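Local coordinates for aminotransferase, class V family protein (Trichomonas vaginalis, PDB 5F8V) that probably catalyses the pyridoxal-phosphate-dependent transfer of an amino group between O-phospho-L-serine and 2-oxoglutarate, the second step of serine biosynthesis from 3-phosphoglycerate, at residues Pro168-Pro171 with Ala172-Ile176. Numbering follows the deposited sequence.
Sequences PDVP and APLII
Leu174 packs against Val170 and Pro168 in a local apolar contact, where the loop after strand 162-163 turns back into strand 174-177 of the mixed seven-stranded sheet of this class-V aminotransferase. The two branches of Leu174 divide the work. CD2 lies 3.8 Å from Val170 CG2 and, over the face of the proline ring on its CD-CG side, 4.3 Å from Pro168 CD, whereas CD1 comes within 4.0 Å of Pro168 O, a van der Waals approach to the carbonyl. With CG anti to its own carbonyl carbon (chi1 -61°), Leu174 projects from the start of the strand into the concave side of the loop. The reversal is made at Pro171, whose phi/psi of -63°/-50° stands apart from the extended backbone of Val170 and Ala172.

The exit of the loop is held by backbone hydrogen bonds, from Leu174 to Lys192, just before strand 193-199, and to Gly194 within it, and from Pro173 and Ile175 to Phe151. Tyr153 and Phe151 of strand 148-154 touch Pro168 and Val170 respectively, extending the apolar packing onto the sheet. Val170 also meets the turn itself, since the CG2 methyl that touches Leu174 lies 3.6 Å from Ala172 O.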
ATOM      1  N   PRO A 168      -7.108 -28.565   3.785  1.00 20.94           N
ATOM      2  CA  PRO A 168      -7.030 -29.789   2.987  1.00 21.54           C
ATOM      3  C   PRO A 168      -5.817 -30.656   3.345  1.00 22.28           C
ATOM      4  O   PRO A 168      -4.823 -30.151   3.885  1.00 21.90           O
ATOM      5  CB  PRO A 168      -6.891 -29.274   1.550  1.00 21.12           C
ATOM      6  CG  PRO A 168      -7.408 -27.885   1.576  1.00 21.22           C
ATOM      7  CD  PRO A 168      -7.065 -27.362   2.936  1.00 20.99           C
ATOM      8  N   ASP A 169      -5.932 -31.948   3.048  1.00 22.79           N
ATOM      9  CA  ASP A 169      -4.846 -32.908   3.191  1.00 23.61           C
ATOM     10  C   ASP A 169      -4.264 -33.201   1.806  1.00 22.17           C
ATOM     11  O   ASP A 169      -4.880 -33.898   1.000  1.00 21.37           O
ATOM     12  CB  ASP A 169      -5.380 -34.188   3.845  1.00 25.59           C
ATOM     13  CG  ASP A 169      -4.287 -35.190   4.176  1.00 27.89           C
ATOM     14  OD1 ASP A 169      -3.111 -34.786   4.337  1.00 30.59           O
ATOM     15  OD2 ASP A 169      -4.618 -36.392   4.299  1.00 29.37           O
ATOM     16  N   VAL A 170      -3.096 -32.629   1.526  1.00 20.79           N
ATOM     17  CA  VAL A 170      -2.402 -32.833   0.258  1.00 19.97           C
ATOM     18  C   VAL A 170      -0.894 -32.901   0.499  1.00 20.44           C
ATOM     19  O   VAL A 170      -0.405 -32.376   1.507  1.00 19.66           O
ATOM     20  CB  VAL A 170      -2.709 -31.720  -0.777  1.00 19.75           C
ATOM     21  CG1 VAL A 170      -4.182 -31.733  -1.163  1.00 19.90           C
ATOM     22  CG2 VAL A 170      -2.283 -30.350  -0.273  1.00 19.53           C
ATOM     23  N   PRO A 171      -0.146 -33.544  -0.420  1.00 21.31           N
ATOM     24  CA  PRO A 171       1.301 -33.659  -0.186  1.00 21.28           C
ATOM     25  C   PRO A 171       2.034 -32.313  -0.153  1.00 21.07           C
ATOM     26  O   PRO A 171       2.761 -32.044   0.804  1.00 20.01           O
ATOM     27  CB  PRO A 171       1.775 -34.526  -1.359  1.00 22.02           C
ATOM     28  CG  PRO A 171       0.574 -35.337  -1.726  1.00 22.01           C
ATOM     29  CD  PRO A 171      -0.566 -34.364  -1.576  1.00 21.84           C
ATOM     30  N   ALA A 172       1.808 -31.466  -1.161  1.00 20.78           N
ATOM     31  CA  ALA A 172       2.538 -30.200  -1.265  1.00 20.79           C
ATOM     32  C   ALA A 172       2.151 -29.228  -0.137  1.00 20.91           C
ATOM     33  O   ALA A 172       1.052 -29.339   0.429  1.00 20.38           O
ATOM     34  CB  ALA A 172       2.318 -29.559  -2.627  1.00 20.94           C
ATOM     35  N   PRO A 173       3.060 -28.291   0.207  1.00 20.18           N
ATOM     36  CA  PRO A 173       2.717 -27.291   1.223  1.00 19.87           C
ATOM     37  C   PRO A 173       1.599 -26.350   0.767  1.00 18.62           C
ATOM     38  O   PRO A 173       1.505 -26.020  -0.417  1.00 18.61           O
ATOM     39  CB  PRO A 173       4.032 -26.528   1.449  1.00 19.92           C
ATOM     40  CG  PRO A 173       4.902 -26.871   0.294  1.00 20.36           C
ATOM     41  CD  PRO A 173       4.487 -28.238  -0.158  1.00 20.50           C
ATOM     42  N   LEU A 174       0.760 -25.945   1.709  1.00 17.56           N
ATOM     43  CA  LEU A 174      -0.412 -25.122   1.413  1.00 16.40           C
ATOM     44  C   LEU A 174      -0.024 -23.663   1.305  1.00 15.71           C
ATOM     45  O   LEU A 174       0.763 -23.153   2.123  1.00 15.20           O
ATOM     46  CB  LEU A 174      -1.461 -25.267   2.514  1.00 16.52           C
ATOM     47  CG  LEU A 174      -2.044 -26.666   2.744  1.00 16.45           C
ATOM     48  CD1 LEU A 174      -2.779 -26.701   4.075  1.00 16.40           C
ATOM     49  CD2 LEU A 174      -2.958 -27.085   1.604  1.00 16.44           C
ATOM     50  N   ILE A 175      -0.573 -22.993   0.297  1.00 14.48           N
ATOM     51  CA  ILE A 175      -0.527 -21.539   0.222  1.00 13.79           C
ATOM     52  C   ILE A 175      -1.974 -21.063   0.239  1.00 13.03           C
ATOM     53  O   ILE A 175      -2.733 -21.376  -0.681  1.00 12.58           O
ATOM     54  CB  ILE A 175       0.209 -21.038  -1.030  1.00 13.44           C
ATOM     55  CG1 ILE A 175       1.671 -21.514  -0.974  1.00 13.45           C
ATOM     56  CG2 ILE A 175       0.116 -19.519  -1.105  1.00 13.64           C
ATOM     57  CD1 ILE A 175       2.587 -20.947  -2.022  1.00 13.11           C
ATOM     58  N   ILE A 176      -2.338 -20.312   1.280  1.00 11.91           N
ATOM     59  CA  ILE A 176      -3.728 -20.070   1.611  1.00 11.66           C
ATOM     60  C   ILE A 176      -4.067 -18.574   1.573  1.00 11.59           C
ATOM     61  O   ILE A 176      -3.455 -17.766   2.290  1.00 11.57           O
ATOM     62  CB  ILE A 176      -4.099 -20.655   3.000  1.00 11.43           C
ATOM     63  CG1 ILE A 176      -3.475 -22.049   3.194  1.00 11.22           C
ATOM     64  CG2 ILE A 176      -5.607 -20.692   3.167  1.00 11.34           C
ATOM     65  CD1 ILE A 176      -3.916 -22.789   4.437  1.00 11.22           C
TER